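Local coordinates for protein putative rubredoxin reductase (Rhodopseudomonas palustris, PDB 3FG2) that probably transfers electrons from NADH through its bound FAD to a small redox partner such as the ferredoxin that serves the cytochrome P450 CYP199A2, at residues A17-R21 / D69-E73; L38-P44 / N57-R62; I273-F279 / N295-A300. All coordinates share one frame. Residues are numbered along the deposited sequence.

Contact 1: residues A17-R21 / D69-E73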
loop_
_atom_site.group_PDB
_atom_site.type_symbol
_atom_site.label_atom_id
_atom_site.label_comp_id
_atom_site.label_asym_id
_atom_site.label_seq_id
_atom_site.Cartn_x
_atom_site.Cartn_y
_atom_site.Cartn_z
ATOM N N ALA A 17 -16.901 -4.198 -6.351
ATOM C CA ALA A 17 -18.325 -4.320 -6.069
ATOM C C ALA A 17 -19.042 -3.123 -6.686
ATOM O O ALA A 17 -19.995 -3.271 -7.454
ATOM C CB ALA A 17 -18.565 -4.350 -4.558
ATOM N N VAL A 18 -18.565 -1.934 -6.339
ATOM C CA VAL A 18 -19.143 -0.701 -6.840
ATOM C C VAL A 18 -19.079 -0.593 -8.361
ATOM O O VAL A 18 -20.094 -0.337 -9.003
ATOM C CB VAL A 18 -18.449 0.516 -6.204
ATOM C CG1 VAL A 18 -18.840 1.793 -6.933
ATOM C CG2 VAL A 18 -18.836 0.606 -4.735
ATOM N N SER A 19 -17.897 -0.801 -8.935
ATOM C CA SER A 19 -17.733 -0.708 -10.379
ATOM C C SER A 19 -18.584 -1.734 -11.106
ATOM O O SER A 19 -19.002 -1.518 -12.248
ATOM C CB SER A 19 -16.268 -0.897 -10.766
ATOM O OG SER A 19 -15.485 0.190 -10.306
ATOM N N LEU A 20 -18.832 -2.853 -10.442
ATOM C CA LEU A 20 -19.635 -3.913 -11.027
ATOM C C LEU A 20 -21.061 -3.380 -11.201
ATOM O O LEU A 20 -21.672 -3.535 -12.263
ATOM C CB LEU A 20 -19.608 -5.128 -10.102
ATOM C CG LEU A 20 -19.582 -6.555 -10.658
ATOM C CD1 LEU A 20 -18.798 -6.641 -11.962
ATOM C CD2 LEU A 20 -18.959 -7.457 -9.583
ATOM N N ARG A 21 -21.576 -2.733 -10.159
ATOM C CA ARG A 21 -22.922 -2.170 -10.206
ATOM C C ARG A 21 -23.022 -1.022 -11.202
ATOM O O ARG A 21 -23.966 -0.962 -11.993
ATOM C CB ARG A 21 -23.362 -1.684 -8.820
ATOM C CG ARG A 21 -23.843 -2.793 -7.884
ATOM C CD ARG A 21 -24.885 -3.695 -8.560
ATOM N NE ARG A 21 -25.516 -4.610 -7.613
ATOM C CZ ARG A 21 -25.807 -5.876 -7.884
ATOM N NH1 ARG A 21 -25.523 -6.377 -9.077
ATOM N NH2 ARG A 21 -26.367 -6.647 -6.961
ATOM N N ASP A 69 -28.715 0.125 -0.884
ATOM C CA ASP A 69 -29.210 0.806 -2.073
ATOM C C ASP A 69 -28.549 0.267 -3.342
ATOM O O ASP A 69 -29.116 0.350 -4.433
ATOM C CB ASP A 69 -28.929 2.307 -1.973
ATOM C CG ASP A 69 -29.539 2.937 -0.738
ATOM O OD1 ASP A 69 -29.316 4.148 -0.518
ATOM O OD2 ASP A 69 -30.242 2.224 0.010
ATOM N N GLN A 70 -27.347 -0.283 -3.191
ATOM C CA GLN A 70 -26.596 -0.803 -4.327
ATOM C C GLN A 70 -26.762 -2.299 -4.559
ATOM O O GLN A 70 -26.216 -2.847 -5.520
ATOM C CB GLN A 70 -25.110 -0.485 -4.154
ATOM C CG GLN A 70 -24.784 0.998 -4.105
ATOM C CD GLN A 70 -25.225 1.729 -5.353
ATOM O OE1 GLN A 70 -25.152 1.189 -6.456
ATOM N NE2 GLN A 70 -25.669 2.971 -5.189
ATOM N N ALA A 71 -27.518 -2.958 -3.687
ATOM C CA ALA A 71 -27.736 -4.395 -3.809
ATOM C C ALA A 71 -26.425 -5.158 -3.645
ATOM O O ALA A 71 -26.243 -6.229 -4.228
ATOM C CB ALA A 71 -28.365 -4.725 -5.159
ATOM N N ILE A 72 -25.509 -4.592 -2.862
ATOM C CA ILE A 72 -24.227 -5.237 -2.597
ATOM C C ILE A 72 -24.334 -5.863 -1.218
ATOM O O ILE A 72 -24.351 -5.166 -0.205
ATOM C CB ILE A 72 -23.051 -4.232 -2.614
ATOM C CG1 ILE A 72 -22.877 -3.666 -4.024
ATOM C CG2 ILE A 72 -21.771 -4.921 -2.162
ATOM C CD1 ILE A 72 -21.741 -2.673 -4.168
ATOM N N GLU A 73 -24.412 -7.185 -1.192
ATOM C CA GLU A 73 -24.551 -7.922 0.055
ATOM C C GLU A 73 -23.267 -7.901 0.881
ATOM O O GLU A 73 -22.284 -8.564 0.534
ATOM C CB GLU A 73 -24.954 -9.367 -0.252
ATOM C CG GLU A 73 -25.738 -10.041 0.852
ATOM C CD GLU A 73 -26.061 -11.478 0.518
ATOM O OE1 GLU A 73 -26.592 -11.724 -0.588
ATOM O OE2 GLU A 73 -25.786 -12.357 1.366
#

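Contact 2: residues L38-P44 / N57-R62. With FAD (flavin-adenine dinucleotide), chain B.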
loop_
_atom_site.group_PDB
_atom_site.type_symbol
_atom_site.label_atom_id
_atom_site.label_comp_id
_atom_site.label_asym_id
_atom_site.label_seq_id
_atom_site.Cartn_x
_atom_site.Cartn_y
_atom_site.Cartn_z
ATOM N N LEU A 38 -17.043 -1.080 8.562
ATOM C CA LEU A 38 -17.608 -0.940 7.236
ATOM C C LEU A 38 -16.354 -0.759 6.392
ATOM O O LEU A 38 -15.344 -0.256 6.894
ATOM C CB LEU A 38 -18.477 0.319 7.155
ATOM C CG LEU A 38 -19.620 0.455 8.166
ATOM C CD1 LEU A 38 -20.215 1.849 8.071
ATOM C CD2 LEU A 38 -20.679 -0.611 7.903
ATOM N N PRO A 39 -16.384 -1.181 5.116
ATOM C CA PRO A 39 -15.200 -1.022 4.266
ATOM C C PRO A 39 -14.597 0.367 4.491
ATOM O O PRO A 39 -15.312 1.363 4.459
ATOM C CB PRO A 39 -15.773 -1.203 2.869
ATOM C CG PRO A 39 -16.808 -2.252 3.094
ATOM C CD PRO A 39 -17.497 -1.777 4.358
ATOM N N TYR A 40 -13.288 0.436 4.720
ATOM C CA TYR A 40 -12.650 1.718 4.996
ATOM C C TYR A 40 -11.354 2.015 4.244
ATOM O O TYR A 40 -10.750 1.137 3.629
ATOM C CB TYR A 40 -12.402 1.833 6.503
ATOM C CG TYR A 40 -11.429 0.810 7.050
ATOM C CD1 TYR A 40 -10.071 1.106 7.162
ATOM C CD2 TYR A 40 -11.865 -0.449 7.467
ATOM C CE1 TYR A 40 -9.169 0.180 7.679
ATOM C CE2 TYR A 40 -10.968 -1.388 7.985
ATOM C CZ TYR A 40 -9.621 -1.061 8.089
ATOM O OH TYR A 40 -8.721 -1.965 8.607
ATOM N N GLN A 41 -10.936 3.274 4.321
ATOM C CA GLN A 41 -9.727 3.757 3.660
ATOM C C GLN A 41 -8.472 3.466 4.486
ATOM O O GLN A 41 -8.467 3.627 5.706
ATOM C CB GLN A 41 -9.822 5.271 3.441
ATOM C CG GLN A 41 -11.094 5.757 2.745
ATOM C CD GLN A 41 -11.316 7.256 2.932
ATOM O OE1 GLN A 41 -10.497 8.077 2.511
ATOM N NE2 GLN A 41 -12.422 7.614 3.579
ATOM N N ARG A 42 -7.404 3.064 3.804
ATOM C CA ARG A 42 -6.133 2.763 4.454
ATOM C C ARG A 42 -5.176 3.951 4.589
ATOM O O ARG A 42 -4.604 4.178 5.650
ATOM C CB ARG A 42 -5.411 1.640 3.704
ATOM C CG ARG A 42 -5.670 0.249 4.251
ATOM C CD ARG A 42 -7.115 -0.152 4.098
ATOM N NE ARG A 42 -7.403 -1.431 4.742
ATOM C CZ ARG A 42 -8.611 -1.985 4.774
ATOM N NH1 ARG A 42 -9.631 -1.366 4.198
ATOM N NH2 ARG A 42 -8.809 -3.148 5.384
ATOM N N PRO A 43 -5.002 4.734 3.518
ATOM C CA PRO A 43 -4.094 5.886 3.546
ATOM C C PRO A 43 -4.116 6.773 4.786
ATOM O O PRO A 43 -3.061 7.155 5.299
ATOM C CB PRO A 43 -4.470 6.653 2.276
ATOM C CG PRO A 43 -4.869 5.547 1.338
ATOM C CD PRO A 43 -5.732 4.679 2.238
ATOM N N PRO A 44 -5.311 7.120 5.284
ATOM C CA PRO A 44 -5.385 7.978 6.474
ATOM C C PRO A 44 -4.893 7.325 7.774
ATOM O O PRO A 44 -4.620 8.018 8.754
ATOM C CB PRO A 44 -6.874 8.334 6.547
ATOM C CG PRO A 44 -7.337 8.199 5.115
ATOM C CD PRO A 44 -6.644 6.944 4.686
ATOM N N ASN A 57 -16.057 5.485 12.525
ATOM C CA ASN A 57 -16.157 5.257 11.092
ATOM C C ASN A 57 -15.973 6.522 10.263
ATOM O O ASN A 57 -16.792 6.840 9.399
ATOM C CB ASN A 57 -17.501 4.599 10.758
ATOM C CG ASN A 57 -17.587 3.154 11.240
ATOM O OD1 ASN A 57 -17.491 2.878 12.439
ATOM N ND2 ASN A 57 -17.770 2.224 10.303
ATOM N N SER A 58 -14.890 7.241 10.529
ATOM C CA SER A 58 -14.594 8.461 9.793
ATOM C C SER A 58 -13.772 8.125 8.550
ATOM O O SER A 58 -13.499 8.991 7.715
ATOM C CB SER A 58 -13.828 9.439 10.688
ATOM O OG SER A 58 -12.770 8.788 11.372
ATOM N N LEU A 59 -13.395 6.854 8.429
ATOM C CA LEU A 59 -12.602 6.377 7.299
ATOM C C LEU A 59 -13.402 5.489 6.340
ATOM O O LEU A 59 -12.874 5.025 5.330
ATOM C CB LEU A 59 -11.387 5.599 7.807
ATOM C CG LEU A 59 -10.464 6.298 8.809
ATOM C CD1 LEU A 59 -9.321 5.359 9.175
ATOM C CD2 LEU A 59 -9.932 7.596 8.218
ATOM N N MET A 60 -14.670 5.249 6.661
ATOM C CA MET A 60 -15.537 4.423 5.823
ATOM C C MET A 60 -15.604 4.943 4.382
ATOM O O MET A 60 -15.628 6.154 4.152
ATOM C CB MET A 60 -16.954 4.397 6.408
ATOM C CG MET A 60 -17.561 5.789 6.608
ATOM S SD MET A 60 -19.364 5.809 6.868
ATOM C CE MET A 60 -19.494 5.361 8.566
ATOM N N PHE A 61 -15.628 4.031 3.414
ATOM C CA PHE A 61 -15.722 4.428 2.011
ATOM C C PHE A 61 -17.075 5.099 1.809
ATOM O O PHE A 61 -17.151 6.265 1.423
ATOM C CB PHE A 61 -15.621 3.207 1.090
ATOM C CG PHE A 61 -14.220 2.698 0.897
ATOM C CD1 PHE A 61 -13.878 1.409 1.282
ATOM C CD2 PHE A 61 -13.249 3.498 0.299
ATOM C CE1 PHE A 61 -12.587 0.924 1.073
ATOM C CE2 PHE A 61 -11.960 3.023 0.086
ATOM C CZ PHE A 61 -11.629 1.733 0.473
ATOM N N ARG A 62 -18.138 4.340 2.067
ATOM C CA ARG A 62 -19.511 4.824 1.956
ATOM C C ARG A 62 -20.233 4.397 3.229
ATOM O O ARG A 62 -19.779 3.497 3.936
ATOM C CB ARG A 62 -20.222 4.204 0.747
ATOM C CG ARG A 62 -19.532 4.423 -0.587
ATOM C CD ARG A 62 -19.397 5.901 -0.930
ATOM N NE ARG A 62 -18.258 6.128 -1.821
ATOM C CZ ARG A 62 -18.228 5.801 -3.109
ATOM N NH1 ARG A 62 -19.286 5.237 -3.673
ATOM N NH2 ARG A 62 -17.128 6.007 -3.823
HETATM P PA FAD B . -6.677 -4.097 1.544
HETATM O O1A FAD B . -5.616 -4.494 2.505
HETATM O O2A FAD B . -7.186 -2.842 1.540
HETATM O O5B FAD B . -7.838 -4.959 2.066
HETATM C C5B FAD B . -7.791 -6.414 2.214
HETATM C C4B FAD B . -9.052 -6.751 3.041
HETATM O O4B FAD B . -9.321 -8.192 2.850
HETATM C C3B FAD B . -8.924 -6.551 4.562
HETATM O O3B FAD B . -9.968 -5.874 5.189
HETATM C C2B FAD B . -8.643 -7.949 5.035
HETATM O O2B FAD B . -8.883 -8.138 6.395
HETATM C C1B FAD B . -9.600 -8.729 4.184
HETATM N N9A FAD B . -9.347 -10.162 4.023
HETATM C C8A FAD B . -8.127 -10.782 3.930
HETATM N N7A FAD B . -8.224 -12.099 3.797
HETATM C C5A FAD B . -9.564 -12.360 3.802
HETATM C C6A FAD B . -10.323 -13.626 3.694
HETATM N N6A FAD B . -9.774 -14.811 3.564
HETATM N N1A FAD B . -11.696 -13.483 3.739
HETATM C C2A FAD B . -12.312 -12.261 3.873
HETATM N N3A FAD B . -11.693 -11.061 3.979
HETATM C C4A FAD B . -10.314 -11.161 3.938
HETATM N N1 FAD B . -1.430 3.474 -0.976
HETATM C C2 FAD B . -1.353 4.622 -1.649
HETATM O O2 FAD B . -1.401 4.648 -2.842
HETATM N N3 FAD B . -1.214 5.884 -0.985
HETATM C C4 FAD B . -1.158 5.973 0.396
HETATM O O4 FAD B . -1.045 7.064 0.925
HETATM C C4X FAD B . -1.245 4.722 1.144
HETATM N N5 FAD B . -1.205 4.746 2.498
HETATM C C5X FAD B . -1.300 3.545 3.178
HETATM C C6 FAD B . -1.270 3.591 4.600
HETATM C C7 FAD B . -1.366 2.446 5.365
HETATM C C7M FAD B . -1.329 2.550 6.877
HETATM C C8 FAD B . -1.501 1.141 4.708
HETATM C C8M FAD B . -1.614 -0.154 5.482
HETATM C C9 FAD B . -1.527 1.082 3.299
HETATM C C9A FAD B . -1.431 2.268 2.531
HETATM N N10 FAD B . -1.468 2.284 1.074
HETATM C C10 FAD B . -1.383 3.462 0.387
HETATM C "C1'" FAD B . -1.611 0.976 0.385
HETATM C "C2'" FAD B . -3.116 0.660 0.128
HETATM O "O2'" FAD B . -3.796 0.721 1.362
HETATM C "C3'" FAD B . -3.202 -0.721 -0.488
HETATM O "O3'" FAD B . -2.525 -0.729 -1.739
HETATM C "C4'" FAD B . -4.658 -1.103 -0.696
HETATM O "O4'" FAD B . -5.371 -1.094 0.569
HETATM C "C5'" FAD B . -4.709 -2.484 -1.302
HETATM O "O5'" FAD B . -6.233 -2.862 -1.462
HETATM P P FAD B . -6.660 -4.291 -1.282
HETATM O O1P FAD B . -8.189 -4.202 -1.555
HETATM O O2P FAD B . -5.970 -5.201 -2.082
HETATM O O3P FAD B . -6.433 -4.721 0.101
HETATM O O HOH W 1 -17.769 1.550 3.396
#

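Contact 3: residues I273-F279 / N295-A300. With FAD (flavin-adenine dinucleotide), chain B.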
loop_
_atom_site.group_PDB
_atom_site.type_symbol
_atom_site.label_atom_id
_atom_site.label_comp_id
_atom_site.label_asym_id
_atom_site.label_seq_id
_atom_site.Cartn_x
_atom_site.Cartn_y
_atom_site.Cartn_z
ATOM N N ILE A 273 -7.319 -9.479 -7.476
ATOM C CA ILE A 273 -7.030 -8.065 -7.676
ATOM C C ILE A 273 -6.447 -7.411 -6.420
ATOM O O ILE A 273 -6.669 -7.879 -5.295
ATOM C CB ILE A 273 -8.310 -7.279 -8.044
ATOM C CG1 ILE A 273 -9.354 -7.458 -6.938
ATOM C CG2 ILE A 273 -8.856 -7.746 -9.382
ATOM C CD1 ILE A 273 -10.592 -6.629 -7.131
ATOM N N GLY A 274 -5.712 -6.318 -6.626
ATOM C CA GLY A 274 -5.135 -5.592 -5.510
ATOM C C GLY A 274 -3.784 -6.070 -5.021
ATOM O O GLY A 274 -3.017 -6.689 -5.750
ATOM N N ASP A 275 -3.493 -5.772 -3.766
ATOM C CA ASP A 275 -2.225 -6.156 -3.169
ATOM C C ASP A 275 -1.932 -7.654 -3.251
ATOM O O ASP A 275 -0.771 -8.049 -3.313
ATOM C CB ASP A 275 -2.191 -5.716 -1.706
ATOM C CG ASP A 275 -1.919 -4.231 -1.545
ATOM O OD1 ASP A 275 -1.960 -3.489 -2.553
ATOM O OD2 ASP A 275 -1.665 -3.807 -0.397
ATOM N N CYS A 276 -2.974 -8.481 -3.265
ATOM C CA CYS A 276 -2.781 -9.930 -3.295
ATOM C C CYS A 276 -2.456 -10.508 -4.662
ATOM O O CYS A 276 -2.038 -11.665 -4.764
ATOM C CB CYS A 276 -4.023 -10.645 -2.745
ATOM S SG CYS A 276 -5.416 -10.820 -3.921
ATOM N N ALA A 277 -2.626 -9.705 -5.708
ATOM C CA ALA A 277 -2.397 -10.181 -7.070
ATOM C C ALA A 277 -1.022 -9.959 -7.708
ATOM O O ALA A 277 -0.470 -8.857 -7.671
ATOM C CB ALA A 277 -3.486 -9.616 -7.985
ATOM N N LEU A 278 -0.494 -11.029 -8.306
ATOM C CA LEU A 278 0.793 -11.019 -9.006
ATOM C C LEU A 278 0.392 -11.169 -10.480
ATOM O O LEU A 278 0.358 -12.276 -11.027
ATOM C CB LEU A 278 1.643 -12.218 -8.571
ATOM C CG LEU A 278 3.162 -12.146 -8.757
ATOM C CD1 LEU A 278 3.754 -13.531 -8.500
ATOM C CD2 LEU A 278 3.522 -11.662 -10.161
ATOM N N PHE A 279 0.090 -10.040 -11.110
ATOM C CA PHE A 279 -0.376 -10.015 -12.488
ATOM C C PHE A 279 0.658 -9.866 -13.595
ATOM O O PHE A 279 1.786 -9.420 -13.382
ATOM C CB PHE A 279 -1.399 -8.893 -12.638
ATOM C CG PHE A 279 -0.807 -7.523 -12.497
ATOM C CD1 PHE A 279 -0.522 -6.755 -13.622
ATOM C CD2 PHE A 279 -0.510 -7.006 -11.235
ATOM C CE1 PHE A 279 0.053 -5.481 -13.492
ATOM C CE2 PHE A 279 0.062 -5.745 -11.091
ATOM C CZ PHE A 279 0.343 -4.976 -12.220
ATOM N N ASN A 295 -3.511 0.935 -7.918
ATOM C CA ASN A 295 -3.521 -0.432 -8.406
ATOM C C ASN A 295 -4.780 -1.198 -8.013
ATOM O O ASN A 295 -5.362 -1.910 -8.828
ATOM C CB ASN A 295 -2.292 -1.172 -7.892
ATOM C CG ASN A 295 -2.239 -2.598 -8.374
ATOM O OD1 ASN A 295 -2.434 -3.539 -7.597
ATOM N ND2 ASN A 295 -1.991 -2.772 -9.667
ATOM N N ALA A 296 -5.197 -1.054 -6.761
ATOM C CA ALA A 296 -6.385 -1.744 -6.279
ATOM C C ALA A 296 -7.605 -1.266 -7.051
ATOM O O ALA A 296 -8.440 -2.057 -7.493
ATOM C CB ALA A 296 -6.575 -1.475 -4.779
ATOM N N THR A 297 -7.682 0.045 -7.215
ATOM C CA THR A 297 -8.787 0.682 -7.903
ATOM C C THR A 297 -8.858 0.351 -9.391
ATOM O O THR A 297 -9.884 -0.128 -9.871
ATOM C CB THR A 297 -8.701 2.210 -7.711
ATOM O OG1 THR A 297 -8.852 2.515 -6.318
ATOM C CG2 THR A 297 -9.772 2.923 -8.506
ATOM N N ASP A 298 -7.777 0.598 -10.124
ATOM C CA ASP A 298 -7.777 0.330 -11.555
ATOM C C ASP A 298 -7.969 -1.149 -11.850
ATOM O O ASP A 298 -8.644 -1.518 -12.812
ATOM C CB ASP A 298 -6.480 0.815 -12.209
ATOM C CG ASP A 298 -6.294 2.316 -12.098
ATOM O OD1 ASP A 298 -7.303 3.054 -11.975
ATOM O OD2 ASP A 298 -5.126 2.757 -12.147
ATOM N N GLN A 299 -7.382 -2.004 -11.024
ATOM C CA GLN A 299 -7.536 -3.429 -11.246
ATOM C C GLN A 299 -8.995 -3.818 -11.042
ATOM O O GLN A 299 -9.538 -4.639 -11.792
ATOM C CB GLN A 299 -6.619 -4.218 -10.314
ATOM C CG GLN A 299 -5.280 -4.563 -10.946
ATOM C CD GLN A 299 -4.446 -5.473 -10.077
ATOM O OE1 GLN A 299 -4.977 -6.339 -9.378
ATOM N NE2 GLN A 299 -3.130 -5.298 -10.127
ATOM N N ALA A 300 -9.634 -3.216 -10.041
ATOM C CA ALA A 300 -11.037 -3.501 -9.771
ATOM C C ALA A 300 -11.874 -3.107 -10.991
ATOM O O ALA A 300 -12.748 -3.858 -11.425
ATOM C CB ALA A 300 -11.504 -2.736 -8.548
HETATM P PA FAD B . -6.677 -4.097 1.544
HETATM O O1A FAD B . -5.616 -4.494 2.505
HETATM O O2A FAD B . -7.186 -2.842 1.540
HETATM O O5B FAD B . -7.838 -4.959 2.066
HETATM C C5B FAD B . -7.791 -6.414 2.214
HETATM C C4B FAD B . -9.052 -6.751 3.041
HETATM O O4B FAD B . -9.321 -8.192 2.850
HETATM C C3B FAD B . -8.924 -6.551 4.562
HETATM O O3B FAD B . -9.968 -5.874 5.189
HETATM C C2B FAD B . -8.643 -7.949 5.035
HETATM O O2B FAD B . -8.883 -8.138 6.395
HETATM C C1B FAD B . -9.600 -8.729 4.184
HETATM N N9A FAD B . -9.347 -10.162 4.023
HETATM C C8A FAD B . -8.127 -10.782 3.930
HETATM N N7A FAD B . -8.224 -12.099 3.797
HETATM C C5A FAD B . -9.564 -12.360 3.802
HETATM C C6A FAD B . -10.323 -13.626 3.694
HETATM N N6A FAD B . -9.774 -14.811 3.564
HETATM N N1A FAD B . -11.696 -13.483 3.739
HETATM C C2A FAD B . -12.312 -12.261 3.873
HETATM N N3A FAD B . -11.693 -11.061 3.979
HETATM C C4A FAD B . -10.314 -11.161 3.938
HETATM N N1 FAD B . -1.430 3.474 -0.976
HETATM C C2 FAD B . -1.353 4.622 -1.649
HETATM O O2 FAD B . -1.401 4.648 -2.842
HETATM N N3 FAD B . -1.214 5.884 -0.985
HETATM C C4 FAD B . -1.158 5.973 0.396
HETATM O O4 FAD B . -1.045 7.064 0.925
HETATM C C4X FAD B . -1.245 4.722 1.144
HETATM N N5 FAD B . -1.205 4.746 2.498
HETATM C C5X FAD B . -1.300 3.545 3.178
HETATM C C6 FAD B . -1.270 3.591 4.600
HETATM C C7 FAD B . -1.366 2.446 5.365
HETATM C C7M FAD B . -1.329 2.550 6.877
HETATM C C8 FAD B . -1.501 1.141 4.708
HETATM C C8M FAD B . -1.614 -0.154 5.482
HETATM C C9 FAD B . -1.527 1.082 3.299
HETATM C C9A FAD B . -1.431 2.268 2.531
HETATM N N10 FAD B . -1.468 2.284 1.074
HETATM C C10 FAD B . -1.383 3.462 0.387
HETATM C "C1'" FAD B . -1.611 0.976 0.385
HETATM C "C2'" FAD B . -3.116 0.660 0.128
HETATM O "O2'" FAD B . -3.796 0.721 1.362
HETATM C "C3'" FAD B . -3.202 -0.721 -0.488
HETATM O "O3'" FAD B . -2.525 -0.729 -1.739
HETATM C "C4'" FAD B . -4.658 -1.103 -0.696
HETATM O "O4'" FAD B . -5.371 -1.094 0.569
HETATM C "C5'" FAD B . -4.709 -2.484 -1.302
HETATM O "O5'" FAD B . -6.233 -2.862 -1.462
HETATM P P FAD B . -6.660 -4.291 -1.282
HETATM O O1P FAD B . -8.189 -4.202 -1.555
HETATM O O2P FAD B . -5.970 -5.201 -2.082
HETATM O O3P FAD B . -6.433 -4.721 0.101
HETATM O O HOH W 2 -0.917 -5.974 -7.746
#

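Contact 1: residues A17-R21 / D69-E73
Arg21, Ile72 and Gln70 carry most of this contact, in which the last turns of helix 11-22 meet the chain where helix 64-69 gives way to strand 72-75. Arg21 is the principal link. Its long side chain runs from the helix to the turn and presents the edge of the guanidinium to two successive carbonyls: NE donates to Gln70 O at 2.8 Å, and NH2 donates to Ala71 O at 2.8 Å. Both acceptors lie near the guanidinium plane, as two parallel N-H donors require. The carbonyls point to much the same side, toward Arg21, where Ala71 leaves the helix with positive phi (64°) in a Schellman motif. The third guanidinium nitrogen, NH1, binds Gly27 O ahead of strand 29-32, so one arginine ties together three parts of the chain.

Ile72 supplies the apolar half. Its CA-to-CB bond points sideways, but an extended chi2 carries CD1 inward, to 3.6 Å from Ala17 CB and 3.9 Å from Val18 N. The small alanine lets the helix approach the edge strand of the five-stranded parallel sheet, while the branched isoleucine is long enough to fill the space between them. The aliphatic part of Arg21 continues this layer, with CG 4.1 Å from Ile72 CG1. Gln70 lies along the border, its OE1 4.1 Å from Arg21 CB.

The chemistry is thus divided between an apolar, buried end and a polar, partly exposed one: main-chain carbonyls of a turn are met by a cationic side chain, so the link depends on the path of the backbone there rather than on an acidic partner.

Contact 2: residues L38-P44 / N57-R62
The FAD pocket is bordered here by a loop that lies between strand 29-32 and helix 64-69 and folds back on itself. Residues 38-44 and 57-62 join through a single beta bridge, Tyr40 with Met60, whose CA atoms are 4.0 Å apart. Phe61 N donates to Pro39 O (2.9 Å) and Gln41 N to Leu59 O (2.8 Å); a water also donates to Pro39 O and accepts from Arg62 N. Proline suits position 39, where the bridge uses its carbonyl and asks for no N-H, and its ring offers Phe61 an apolar surface. In this Rossmann-type FAD domain the bridged loop places Arg42 and Pro43 against the cofactor: Arg42 NH2 lies 3.0 Å from FAD O3B and also forms a salt bridge with Glu35, while Pro43 CA comes within 3.3 Å of the flavin N5. Tyr40 directs its hydroxyl to Glu35 as well. Flat and apolar, the Phe61 ring takes the Tyr40-Gln41 peptide over one face, with Pro39 CB 3.6 Å from Phe61 CD1, and it stacks with Phe14 and meets His11 edge-to-face. Two further apolar pairs flank the bridge: Leu38 CD1 with Met60 CE, and Pro44 CB with Leu59 CD2, each 3.6 Å apart.

Contact 3: residues I273-F279 / N295-A300
The direct polar link is a hydrogen bond from Gly274 N to Gln299 OE1 at 2.8 Å. Glutamine suits the place because its side chain is long enough to stretch from the helix to the backbone and ends in an acceptor. A water 2.9 Å from Ala277 O, to which it can donate, also accepts weakly from Gln299 NE2 at 3.3 Å.

Close packing surrounds this polar centre. Gly274 CA approaches Ala296 CA to 4.1 Å, so the two backbones come close together here. Glycine is needed at 274 for two reasons: its backbone angles (87/-156) would jam a beta carbon against the preceding carbonyl, and such a carbon would also strike FAD O2P. Ile273 points toward the helix, with CD1 4.2 Å from Ala300 CB, and also packs on Ala12 and Val16 of helix 11-22. Beyond the turn, Phe279 brings CD2 to 3.3 Å from Gln299 NE2, and its ring meets Tyr314 edge-to-face.

Bonds to the cofactor form the third group. Asp275 N donates to FAD O2P at 3.0 Å, and the ribityl hydroxyl O3' donates to Asp275 OD1 at 2.9 Å, so one residue holds both phosphate and ribityl chain: its amide serves the anion and its carboxylate the hydroxyl. Ala296 CB, small enough to admit the cofactor, lies 3.6 Å from FAD O5'.

A glycine-aspartate pair after the last strand of the parallel sheet, with helix 293-306 packed against it further along the chain and bonded to FAD through Val293 N, is characteristic of the FAD site in the pyridine nucleotide-disulphide oxidoreductase fold.

Overall arrangement
From the N terminus, helix 11-22 comes first, and contact 1 closes a long loop by joining its end to the start of strand 72-75, an edge of the five-stranded parallel sheet. Contact 2 is nested within that loop: residues 38-44 and 57-62 pair across twelve intervening residues, in the long loop between strand 29-32 and helix 64-69. Contact 3 comes later in series, joining the chain after strand 270-272, the other edge of the sheet, to helix 293-306. Contacts 2 and 3 both touch FAD, their centres about 18 Å apart, whereas contact 1 stands away from it. Helix 11-22 is common ground, since side chains of all three contacts rest on it or belong to it.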